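Long-range contacts in trehalose synthase regulatory protein (Candida albicans, PDB 5HUS), which probably regulates the trehalose-synthesising enzyme complex, with a C-terminal domain related to trehalose-phosphatases of the HAD superfamily: residues T69-L73 / V102-G106; M123-V127 / A144-V149; E257-E261 / K287-T291. All coordinates share one frame; numbering follows the deposited sequence.

Contact 1. Residues T69-L73 / V102-G106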
ATOM      1  N   THR A  69     -11.449 -16.240  -3.446  1.00 34.42           N
ATOM      2  CA  THR A  69     -10.968 -14.881  -3.644  1.00 24.33           C
ATOM      3  C   THR A  69     -10.590 -14.236  -2.314  1.00 23.11           C
ATOM      4  O   THR A  69     -11.302 -14.369  -1.321  1.00 25.36           O
ATOM      5  CB  THR A  69     -12.030 -14.024  -4.360  1.00 35.17           C
ATOM      6  OG1 THR A  69     -12.401 -14.660  -5.591  1.00 35.78           O
ATOM      7  CG2 THR A  69     -11.497 -12.631  -4.652  1.00 29.72           C
ATOM      8  N   PHE A  70      -9.454 -13.552  -2.302  1.00 22.26           N
ATOM      9  CA  PHE A  70      -8.966 -12.887  -1.099  1.00 21.27           C
ATOM     10  C   PHE A  70      -8.689 -11.427  -1.413  1.00 20.90           C
ATOM     11  O   PHE A  70      -7.864 -11.118  -2.276  1.00 23.01           O
ATOM     12  CB  PHE A  70      -7.706 -13.574  -0.576  1.00 23.58           C
ATOM     13  CG  PHE A  70      -7.858 -15.056  -0.410  1.00 28.48           C
ATOM     14  CD1 PHE A  70      -7.322 -15.929  -1.344  1.00 36.88           C
ATOM     15  CD2 PHE A  70      -8.558 -15.575   0.666  1.00 29.44           C
ATOM     16  CE1 PHE A  70      -7.472 -17.297  -1.197  1.00 41.62           C
ATOM     17  CE2 PHE A  70      -8.710 -16.940   0.817  1.00 36.11           C
ATOM     18  CZ  PHE A  70      -8.168 -17.801  -0.115  1.00 40.35           C
ATOM     19  N   VAL A  71      -9.394 -10.532  -0.723  1.00 21.15           N
ATOM     20  CA  VAL A  71      -9.254  -9.099  -0.949  1.00 17.27           C
ATOM     21  C   VAL A  71      -8.531  -8.439   0.215  1.00 18.12           C
ATOM     22  O   VAL A  71      -8.928  -8.619   1.366  1.00 19.24           O
ATOM     23  CB  VAL A  71     -10.626  -8.421  -1.136  1.00 21.91           C
ATOM     24  CG1 VAL A  71     -10.457  -6.936  -1.401  1.00 20.51           C
ATOM     25  CG2 VAL A  71     -11.385  -9.089  -2.280  1.00 20.92           C
ATOM     26  N   TYR A  72      -7.465  -7.699  -0.095  1.00 18.11           N
ATOM     27  CA  TYR A  72      -6.687  -6.966   0.912  1.00 17.35           C
ATOM     28  C   TYR A  72      -6.667  -5.477   0.633  1.00 17.57           C
ATOM     29  O   TYR A  72      -6.487  -5.051  -0.508  1.00 19.79           O
ATOM     30  CB  TYR A  72      -5.242  -7.481   0.974  1.00 15.87           C
ATOM     31  CG  TYR A  72      -5.122  -8.778   1.718  1.00 20.01           C
ATOM     32  CD1 TYR A  72      -5.559  -9.969   1.146  1.00 18.04           C
ATOM     33  CD2 TYR A  72      -4.585  -8.817   2.998  1.00 19.25           C
ATOM     34  CE1 TYR A  72      -5.472 -11.160   1.838  1.00 20.57           C
ATOM     35  CE2 TYR A  72      -4.487 -10.007   3.695  1.00 18.45           C
ATOM     36  CZ  TYR A  72      -4.939 -11.171   3.113  1.00 19.46           C
ATOM     37  OH  TYR A  72      -4.834 -12.359   3.801  1.00 20.77           O
ATOM     38  N   LEU A  73      -6.862  -4.692   1.687  1.00 18.62           N
ATOM     39  CA  LEU A  73      -6.676  -3.249   1.624  1.00 16.05           C
ATOM     40  C   LEU A  73      -5.239  -2.876   1.977  1.00 15.37           C
ATOM     41  O   LEU A  73      -4.720  -3.318   3.001  1.00 18.70           O
ATOM     42  CB  LEU A  73      -7.635  -2.548   2.586  1.00 15.29           C
ATOM     43  CG  LEU A  73      -7.379  -1.051   2.763  1.00 20.14           C
ATOM     44  CD1 LEU A  73      -7.887  -0.282   1.552  1.00 17.88           C
ATOM     45  CD2 LEU A  73      -8.028  -0.543   4.056  1.00 26.44           C
ATOM     46  N   VAL A 102       0.586  -6.544   8.812  1.00 15.47           N
ATOM     47  CA  VAL A 102      -0.372  -7.297   8.011  1.00 16.24           C
ATOM     48  C   VAL A 102      -1.329  -8.061   8.909  1.00 18.76           C
ATOM     49  O   VAL A 102      -0.895  -8.781   9.813  1.00 19.40           O
ATOM     50  CB  VAL A 102       0.322  -8.309   7.066  1.00 15.97           C
ATOM     51  CG1 VAL A 102      -0.726  -9.186   6.360  1.00 20.37           C
ATOM     52  CG2 VAL A 102       1.204  -7.587   6.050  1.00 18.80           C
ATOM     53  N   LYS A 103      -2.627  -7.904   8.663  1.00 19.84           N
ATOM     54  CA  LYS A 103      -3.615  -8.747   9.322  1.00 16.00           C
ATOM     55  C   LYS A 103      -4.294  -9.607   8.256  1.00 18.40           C
ATOM     56  O   LYS A 103      -5.141  -9.139   7.491  1.00 20.64           O
ATOM     57  CB  LYS A 103      -4.632  -7.908  10.117  1.00 18.14           C
ATOM     58  CG  LYS A 103      -5.726  -8.737  10.773  1.00 19.35           C
ATOM     59  CD  LYS A 103      -6.574  -7.894  11.736  1.00 27.66           C
ATOM     60  CE  LYS A 103      -5.794  -7.567  13.002  1.00 26.90           C
ATOM     61  NZ  LYS A 103      -6.640  -6.918  14.055  1.00 28.76           N
ATOM     62  N   LEU A 104      -3.867 -10.865   8.193  1.00 17.76           N
ATOM     63  CA  LEU A 104      -4.416 -11.830   7.253  1.00 19.03           C
ATOM     64  C   LEU A 104      -5.901 -12.029   7.500  1.00 22.82           C
ATOM     65  O   LEU A 104      -6.378 -11.857   8.619  1.00 23.36           O
ATOM     66  CB  LEU A 104      -3.679 -13.163   7.373  1.00 18.79           C
ATOM     67  CG  LEU A 104      -2.167 -13.115   7.150  1.00 18.63           C
ATOM     68  CD1 LEU A 104      -1.527 -14.427   7.576  1.00 21.36           C
ATOM     69  CD2 LEU A 104      -1.838 -12.802   5.701  1.00 20.92           C
ATOM     70  N   ILE A 105      -6.629 -12.392   6.454  1.00 21.14           N
ATOM     71  CA  ILE A 105      -8.070 -12.596   6.568  1.00 21.58           C
ATOM     72  C   ILE A 105      -8.367 -13.658   7.627  1.00 22.24           C
ATOM     73  O   ILE A 105      -7.799 -14.754   7.598  1.00 28.92           O
ATOM     74  CB  ILE A 105      -8.674 -12.997   5.210  1.00 20.85           C
ATOM     75  CG1 ILE A 105      -8.557 -11.838   4.218  1.00 21.46           C
ATOM     76  CG2 ILE A 105     -10.123 -13.390   5.358  1.00 24.20           C
ATOM     77  CD1 ILE A 105      -8.764 -12.252   2.760  1.00 23.98           C
ATOM     78  N   GLY A 106      -9.223 -13.307   8.585  1.00 26.74           N
ATOM     79  CA  GLY A 106      -9.589 -14.217   9.658  1.00 27.45           C
ATOM     80  C   GLY A 106      -8.685 -14.164  10.881  1.00 34.18           C
ATOM     81  O   GLY A 106      -8.994 -14.766  11.909  1.00 33.79           O
TER
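Two groups grip the Y72 hydroxyl: the backbone amide of I105, which donates to OH over a nearly straight 3.2 Å bond from N (N-H...O angle 164°), and H212 NE2 from helix 200-213. The ring is set for this by a chi1 of -77°, which keeps CG beside the backbone N and sends the phenol from strand 69-74 to the turn that follows strand 101-103. L104 closes in on the same end of the tyrosine. Its CA sits at the ring edge, 3.5 Å from Y72 OH, and its CD2 methyl lies 3.6 Å from that oxygen.

I105 makes the apolar half. With chi2 at 164° its chain runs out extended, and CD1 enters between two side chains of the strand, 3.6 Å from Y72 CE1 and 3.7 Å from F70 CB. That methyl approaches the Y72 ring obliquely but meets F70 near the plane of its ring, at the edge. H212 also stacks on F70 and meets Y72 with its plane steeply inclined, so the two aromatics share one histidine.

The strands belong to the mixed, mainly parallel sheet of the HAD-like core, with strand 93-96 lying between them in the order. A phenol bonded to both a main-chain N-H and an imidazole is probably held in position, so that Y72 links helix 200-213 and the 104-105 turn through one oxygen.

Contact 2. Residues M123-V127 / A144-V149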
ATOM      1  N   MET A 123      13.092   5.091  14.799  1.00 25.07           N
ATOM      2  CA  MET A 123      11.922   5.971  14.852  1.00 20.05           C
ATOM      3  C   MET A 123      12.128   7.207  15.750  1.00 21.00           C
ATOM      4  O   MET A 123      11.823   8.318  15.316  1.00 22.73           O
ATOM      5  CB  MET A 123      10.675   5.197  15.302  1.00 22.02           C
ATOM      6  CG  MET A 123      10.085   4.294  14.232  1.00 23.41           C
ATOM      7  SD  MET A 123       9.299   5.222  12.902  1.00 22.87           S
ATOM      8  CE  MET A 123       7.836   5.840  13.731  1.00 20.16           C
ATOM      9  N   PRO A 124      12.652   7.036  16.986  1.00 27.16           N
ATOM     10  CA  PRO A 124      12.815   8.244  17.810  1.00 30.08           C
ATOM     11  C   PRO A 124      13.738   9.288  17.181  1.00 23.53           C
ATOM     12  O   PRO A 124      13.459  10.489  17.289  1.00 26.77           O
ATOM     13  CB  PRO A 124      13.416   7.701  19.112  1.00 30.16           C
ATOM     14  CG  PRO A 124      12.930   6.294  19.181  1.00 27.38           C
ATOM     15  CD  PRO A 124      12.964   5.815  17.756  1.00 27.69           C
ATOM     16  N   GLU A 125      14.793   8.831  16.512  1.00 21.52           N
ATOM     17  CA  GLU A 125      15.722   9.727  15.830  1.00 33.49           C
ATOM     18  C   GLU A 125      15.040  10.433  14.665  1.00 27.05           C
ATOM     19  O   GLU A 125      15.212  11.637  14.470  1.00 26.74           O
ATOM     20  CB  GLU A 125      16.948   8.963  15.329  1.00 32.24           C
ATOM     21  CG  GLU A 125      17.784   8.329  16.429  1.00 43.82           C
ATOM     22  CD  GLU A 125      18.371   9.352  17.384  1.00 66.96           C
ATOM     23  OE1 GLU A 125      18.770  10.446  16.924  1.00 54.98           O
ATOM     24  OE2 GLU A 125      18.431   9.065  18.598  1.00 58.59           O
ATOM     25  N   ILE A 126      14.261   9.680  13.894  1.00 26.10           N
ATOM     26  CA  ILE A 126      13.540  10.249  12.762  1.00 21.79           C
ATOM     27  C   ILE A 126      12.526  11.292  13.222  1.00 24.15           C
ATOM     28  O   ILE A 126      12.447  12.383  12.655  1.00 26.78           O
ATOM     29  CB  ILE A 126      12.821   9.149  11.948  1.00 19.70           C
ATOM     30  CG1 ILE A 126      13.848   8.168  11.383  1.00 25.27           C
ATOM     31  CG2 ILE A 126      11.996   9.768  10.828  1.00 20.97           C
ATOM     32  CD1 ILE A 126      13.236   6.939  10.719  1.00 26.37           C
ATOM     33  N   VAL A 127      11.764  10.960  14.260  1.00 23.07           N
ATOM     34  CA  VAL A 127      10.746  11.867  14.784  1.00 22.19           C
ATOM     35  C   VAL A 127      11.362  13.169  15.295  1.00 25.52           C
ATOM     36  O   VAL A 127      10.849  14.260  15.025  1.00 27.88           O
ATOM     37  CB  VAL A 127       9.940  11.209  15.917  1.00 25.60           C
ATOM     38  CG1 VAL A 127       9.077  12.243  16.622  1.00 31.30           C
ATOM     39  CG2 VAL A 127       9.069  10.089  15.354  1.00 25.34           C
ATOM     40  N   ALA A 144       3.625  11.115  13.555  1.00 20.57           N
ATOM     41  CA  ALA A 144       4.414   9.930  13.853  1.00 20.97           C
ATOM     42  C   ALA A 144       3.500   8.732  14.088  1.00 21.75           C
ATOM     43  O   ALA A 144       2.708   8.728  15.021  1.00 22.11           O
ATOM     44  CB  ALA A 144       5.302  10.173  15.070  1.00 26.72           C
ATOM     45  N   LEU A 145       3.589   7.731  13.217  1.00 18.51           N
ATOM     46  CA  LEU A 145       2.863   6.486  13.431  1.00 16.66           C
ATOM     47  C   LEU A 145       3.830   5.486  14.085  1.00 19.33           C
ATOM     48  O   LEU A 145       4.808   5.901  14.711  1.00 20.66           O
ATOM     49  CB  LEU A 145       2.273   5.977  12.114  1.00 20.10           C
ATOM     50  CG  LEU A 145       1.313   6.973  11.439  1.00 22.52           C
ATOM     51  CD1 LEU A 145       0.633   6.390  10.203  1.00 24.54           C
ATOM     52  CD2 LEU A 145       0.260   7.487  12.431  1.00 18.92           C
ATOM     53  N   ASP A 146       3.581   4.186  13.961  1.00 17.67           N
ATOM     54  CA  ASP A 146       4.427   3.220  14.662  1.00 19.14           C
ATOM     55  C   ASP A 146       5.692   2.871  13.879  1.00 18.56           C
ATOM     56  O   ASP A 146       6.725   2.547  14.474  1.00 20.49           O
ATOM     57  CB  ASP A 146       3.643   1.946  14.983  1.00 19.47           C
ATOM     58  CG  ASP A 146       2.487   2.201  15.935  1.00 25.25           C
ATOM     59  OD1 ASP A 146       2.570   3.165  16.722  1.00 28.22           O
ATOM     60  OD2 ASP A 146       1.494   1.449  15.885  1.00 27.71           O
ATOM     61  N   ALA A 147       5.617   2.953  12.551  1.00 17.04           N
ATOM     62  CA  ALA A 147       6.739   2.563  11.694  1.00 19.86           C
ATOM     63  C   ALA A 147       6.924   3.506  10.510  1.00 20.21           C
ATOM     64  O   ALA A 147       7.693   3.219   9.592  1.00 25.02           O
ATOM     65  CB  ALA A 147       6.548   1.129  11.197  1.00 17.24           C
ATOM     66  N   THR A 148       6.211   4.627  10.526  1.00 16.61           N
ATOM     67  CA  THR A 148       6.361   5.632   9.486  1.00 18.03           C
ATOM     68  C   THR A 148       6.269   7.009  10.111  1.00 16.63           C
ATOM     69  O   THR A 148       5.672   7.179  11.174  1.00 18.18           O
ATOM     70  CB  THR A 148       5.290   5.483   8.365  1.00 25.52           C
ATOM     71  OG1 THR A 148       4.001   5.305   8.950  1.00 25.50           O
ATOM     72  CG2 THR A 148       5.576   4.281   7.500  1.00 26.23           C
ATOM     73  N   VAL A 149       6.899   7.985   9.470  1.00 20.77           N
ATOM     74  CA  VAL A 149       6.819   9.368   9.923  1.00 19.85           C
ATOM     75  C   VAL A 149       6.480  10.227   8.716  1.00 22.34           C
ATOM     76  O   VAL A 149       7.039  10.035   7.632  1.00 22.22           O
ATOM     77  CB  VAL A 149       8.134   9.853  10.576  1.00 21.00           C
ATOM     78  CG1 VAL A 149       7.981  11.282  11.092  1.00 25.08           C
ATOM     79  CG2 VAL A 149       8.562   8.914  11.714  1.00 20.40           C
TER
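M123 lies over the turn formed by L145-T148, its thioether folded back along the main chain of that turn. Bends at chi2 (-71°) and chi3 (-72°) curl the chain so that SD comes 3.8 Å from A147 C, while the terminal methyl dips among carbonyl oxygens. M123 CE is 3.2 Å from L145 O, and 3.6 Å from both D146 O and T148 O. No hydrogen bond crosses between the segments; a methyl bound to sulfur carries slightly positive hydrogens, which probably makes its approach to these carbonyl oxygens mildly favourable.

M123 CE also touches V149 CG2, at 3.7 Å, and here the contact turns wholly apolar. I126 brings its CG2 branch to 3.6 Å from V149 CG2, the two side chains meeting at a slant. V127 comes across V149 at about a right angle, and its CG2 branch touches both V149 CG2 and A144 CB, the latter at 3.8 Å.

A144 and V149 are the inner ends of two antiparallel strands, 141-144 and 149-152, so the turn is that of a beta-hairpin, drawn shut by L145 N donating to T148 O. The hairpin is half of a four-stranded antiparallel sheet on which helix 116-136 packs, with F179 of helix 161-179 touching I126, an arrangement consistent with the alpha/beta cap of HAD phosphatases. The E97 carboxylate holds the turn by accepting from the amides of D146 and A147 and bonding T148 OG1, while D146 forms a salt bridge with R79.

Contact 3. Residues E257-E261 / K287-T291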
ATOM      1  N   GLU A 257       3.673   2.920  -8.249  1.00 22.88           N
ATOM      2  CA  GLU A 257       4.425   2.521  -9.429  1.00 24.48           C
ATOM      3  C   GLU A 257       5.307   1.318  -9.145  1.00 22.57           C
ATOM      4  O   GLU A 257       5.387   0.410  -9.971  1.00 22.60           O
ATOM      5  CB  GLU A 257       5.268   3.682  -9.955  1.00 24.81           C
ATOM      6  CG  GLU A 257       4.439   4.744 -10.661  1.00 27.68           C
ATOM      7  CD  GLU A 257       3.540   4.158 -11.732  1.00 31.91           C
ATOM      8  OE1 GLU A 257       4.016   3.291 -12.499  1.00 27.20           O
ATOM      9  OE2 GLU A 257       2.356   4.559 -11.803  1.00 32.16           O
ATOM     10  N   ALA A 258       5.952   1.310  -7.978  1.00 25.81           N
ATOM     11  CA  ALA A 258       6.769   0.171  -7.580  1.00 23.66           C
ATOM     12  C   ALA A 258       5.901  -1.072  -7.449  1.00 25.18           C
ATOM     13  O   ALA A 258       6.310  -2.164  -7.839  1.00 21.56           O
ATOM     14  CB  ALA A 258       7.503   0.450  -6.283  1.00 24.07           C
ATOM     15  N   ASN A 259       4.701  -0.904  -6.900  1.00 20.59           N
ATOM     16  CA  ASN A 259       3.770  -2.022  -6.789  1.00 20.17           C
ATOM     17  C   ASN A 259       3.278  -2.514  -8.151  1.00 19.32           C
ATOM     18  O   ASN A 259       3.155  -3.720  -8.360  1.00 20.28           O
ATOM     19  CB  ASN A 259       2.583  -1.640  -5.899  1.00 19.19           C
ATOM     20  CG  ASN A 259       2.990  -1.424  -4.449  1.00 23.01           C
ATOM     21  OD1 ASN A 259       4.012  -1.939  -4.000  1.00 25.77           O
ATOM     22  ND2 ASN A 259       2.190  -0.657  -3.710  1.00 20.20           N
ATOM     23  N   TYR A 260       2.987  -1.597  -9.075  1.00 20.21           N
ATOM     24  CA  TYR A 260       2.544  -2.008 -10.414  1.00 20.18           C
ATOM     25  C   TYR A 260       3.625  -2.836 -11.092  1.00 22.91           C
ATOM     26  O   TYR A 260       3.361  -3.902 -11.641  1.00 20.76           O
ATOM     27  CB  TYR A 260       2.206  -0.806 -11.308  1.00 17.67           C
ATOM     28  CG  TYR A 260       1.030   0.016 -10.855  1.00 19.70           C
ATOM     29  CD1 TYR A 260      -0.140  -0.583 -10.407  1.00 22.73           C
ATOM     30  CD2 TYR A 260       1.095   1.401 -10.869  1.00 23.34           C
ATOM     31  CE1 TYR A 260      -1.220   0.188  -9.993  1.00 20.84           C
ATOM     32  CE2 TYR A 260       0.034   2.173 -10.452  1.00 20.76           C
ATOM     33  CZ  TYR A 260      -1.116   1.566 -10.013  1.00 21.69           C
ATOM     34  OH  TYR A 260      -2.161   2.351  -9.596  1.00 22.90           O
ATOM     35  N   GLU A 261       4.847  -2.327 -11.060  1.00 26.17           N
ATOM     36  CA  GLU A 261       5.961  -3.025 -11.692  1.00 26.97           C
ATOM     37  C   GLU A 261       6.174  -4.407 -11.080  1.00 25.79           C
ATOM     38  O   GLU A 261       6.441  -5.375 -11.798  1.00 26.01           O
ATOM     39  CB  GLU A 261       7.230  -2.180 -11.591  1.00 26.02           C
ATOM     40  CG  GLU A 261       7.175  -0.908 -12.422  1.00 27.69           C
ATOM     41  CD  GLU A 261       8.391  -0.023 -12.222  1.00 45.51           C
ATOM     42  OE1 GLU A 261       9.395  -0.511 -11.672  1.00 40.70           O
ATOM     43  OE2 GLU A 261       8.340   1.163 -12.613  1.00 46.54           O
ATOM     44  N   LYS A 287       2.984   9.520 -16.289  1.00 33.13           N
ATOM     45  CA  LYS A 287       3.388   8.198 -16.755  1.00 26.42           C
ATOM     46  C   LYS A 287       3.128   7.123 -15.702  1.00 27.53           C
ATOM     47  O   LYS A 287       3.256   7.373 -14.503  1.00 35.80           O
ATOM     48  CB  LYS A 287       4.869   8.208 -17.145  1.00 33.84           C
ATOM     49  CG  LYS A 287       5.172   9.069 -18.360  1.00 51.00           C
ATOM     50  CD  LYS A 287       4.561   8.467 -19.617  1.00 55.82           C
ATOM     51  CE  LYS A 287       4.678   9.415 -20.798  1.00 55.76           C
ATOM     52  NZ  LYS A 287       3.909  10.671 -20.569  1.00 65.34           N
ATOM     53  N   THR A 288       2.761   5.927 -16.155  1.00 28.50           N
ATOM     54  CA  THR A 288       2.495   4.818 -15.243  1.00 30.81           C
ATOM     55  C   THR A 288       2.810   3.462 -15.861  1.00 33.76           C
ATOM     56  O   THR A 288       2.802   3.304 -17.086  1.00 31.58           O
ATOM     57  CB  THR A 288       1.029   4.805 -14.783  1.00 30.17           C
ATOM     58  OG1 THR A 288       0.832   3.736 -13.849  1.00 28.10           O
ATOM     59  CG2 THR A 288       0.098   4.608 -15.974  1.00 29.53           C
ATOM     60  N   ALA A 289       3.073   2.481 -15.001  1.00 22.89           N
ATOM     61  CA  ALA A 289       3.309   1.113 -15.438  1.00 24.07           C
ATOM     62  C   ALA A 289       2.039   0.274 -15.325  1.00 25.18           C
ATOM     63  O   ALA A 289       2.021  -0.885 -15.738  1.00 22.98           O
ATOM     64  CB  ALA A 289       4.427   0.481 -14.634  1.00 28.13           C
ATOM     65  N   ALA A 290       0.981   0.857 -14.759  1.00 21.84           N
ATOM     66  CA  ALA A 290      -0.308   0.173 -14.704  1.00 24.94           C
ATOM     67  C   ALA A 290      -0.803  -0.102 -16.122  1.00 25.08           C
ATOM     68  O   ALA A 290      -0.657   0.735 -17.010  1.00 27.15           O
ATOM     69  CB  ALA A 290      -1.335   0.994 -13.926  1.00 22.56           C
ATOM     70  N   THR A 291      -1.380  -1.277 -16.333  1.00 20.92           N
ATOM     71  CA  THR A 291      -1.900  -1.627 -17.654  1.00 29.16           C
ATOM     72  C   THR A 291      -3.215  -0.917 -17.944  1.00 32.11           C
ATOM     73  O   THR A 291      -3.430  -0.412 -19.050  1.00 31.69           O
ATOM     74  CB  THR A 291      -2.120  -3.144 -17.792  1.00 27.73           C
ATOM     75  OG1 THR A 291      -0.921  -3.838 -17.433  1.00 28.78           O
ATOM     76  CG2 THR A 291      -2.516  -3.506 -19.222  1.00 32.14           C
TER
HETATM   77  O   HOH W   1       2.319   7.384 -11.667  1.00 34.44           O
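The Y260 ring lies flat against the A290 methyl: A290 CB stands 3.7 Å from the ring centroid and only 3° off the ring normal, a CH-pi contact over the centre of the face. T288 OG1 approaches the same ring obliquely, 3.8 Å from Y260 CD2. The ring is held at its far end too, since Y260 OH bonds G251 O, and the ring of Y248 meets it with the planes steeply inclined.

Next to the ring, the E257 side chain crosses that of T288 at about a right angle, and its carboxylate uses both oxygens. A bend at chi2 (-52°) brings it round to the loop. E257 OE1 accepts from A289 N at 2.8 Å, on its syn side and somewhat out of the carboxylate plane, while E257 OE2 receives the T288 OG1 hydroxyl through its syn lone pair at 2.7 Å. T288 OG1, a donor to E257, is at the same time an acceptor from A290 N at 3.0 Å, which makes residues 288-290 an ST turn.

Helix 254-265 is thereby pinned to the loop leading into strand 292-294, both parts of the Rossmann-like sheet-and-helix core of this HAD relative. A water donates to E257 OE2 and to K287 O, extending the carboxylate's reach by one residue. On the exposed flank E261 CG rests 3.8 Å from A289 CB, and A289 O accepts from N264 ND2, one turn further along the helix.

Overall arrangement
From the N terminus, contact 1 closes first, a loop of 28 intervening residues that includes helix 79-86 and strand 93-96 and joins an inner strand of the core sheet to the turn after strand 101-103. Contact 2 then closes 16 residues, seating helix 116-136 on the hairpin of the separate antiparallel sheet. Contact 3 closes 25 more, tying helix 254-265 to the loop before strand 292-294, back in the core. The three loops follow in series, none enclosing or crossing another. Their centres lie about 22 to 28 Å apart and no two touch; contacts 2 and 3 flank the chain's centre on opposite sides.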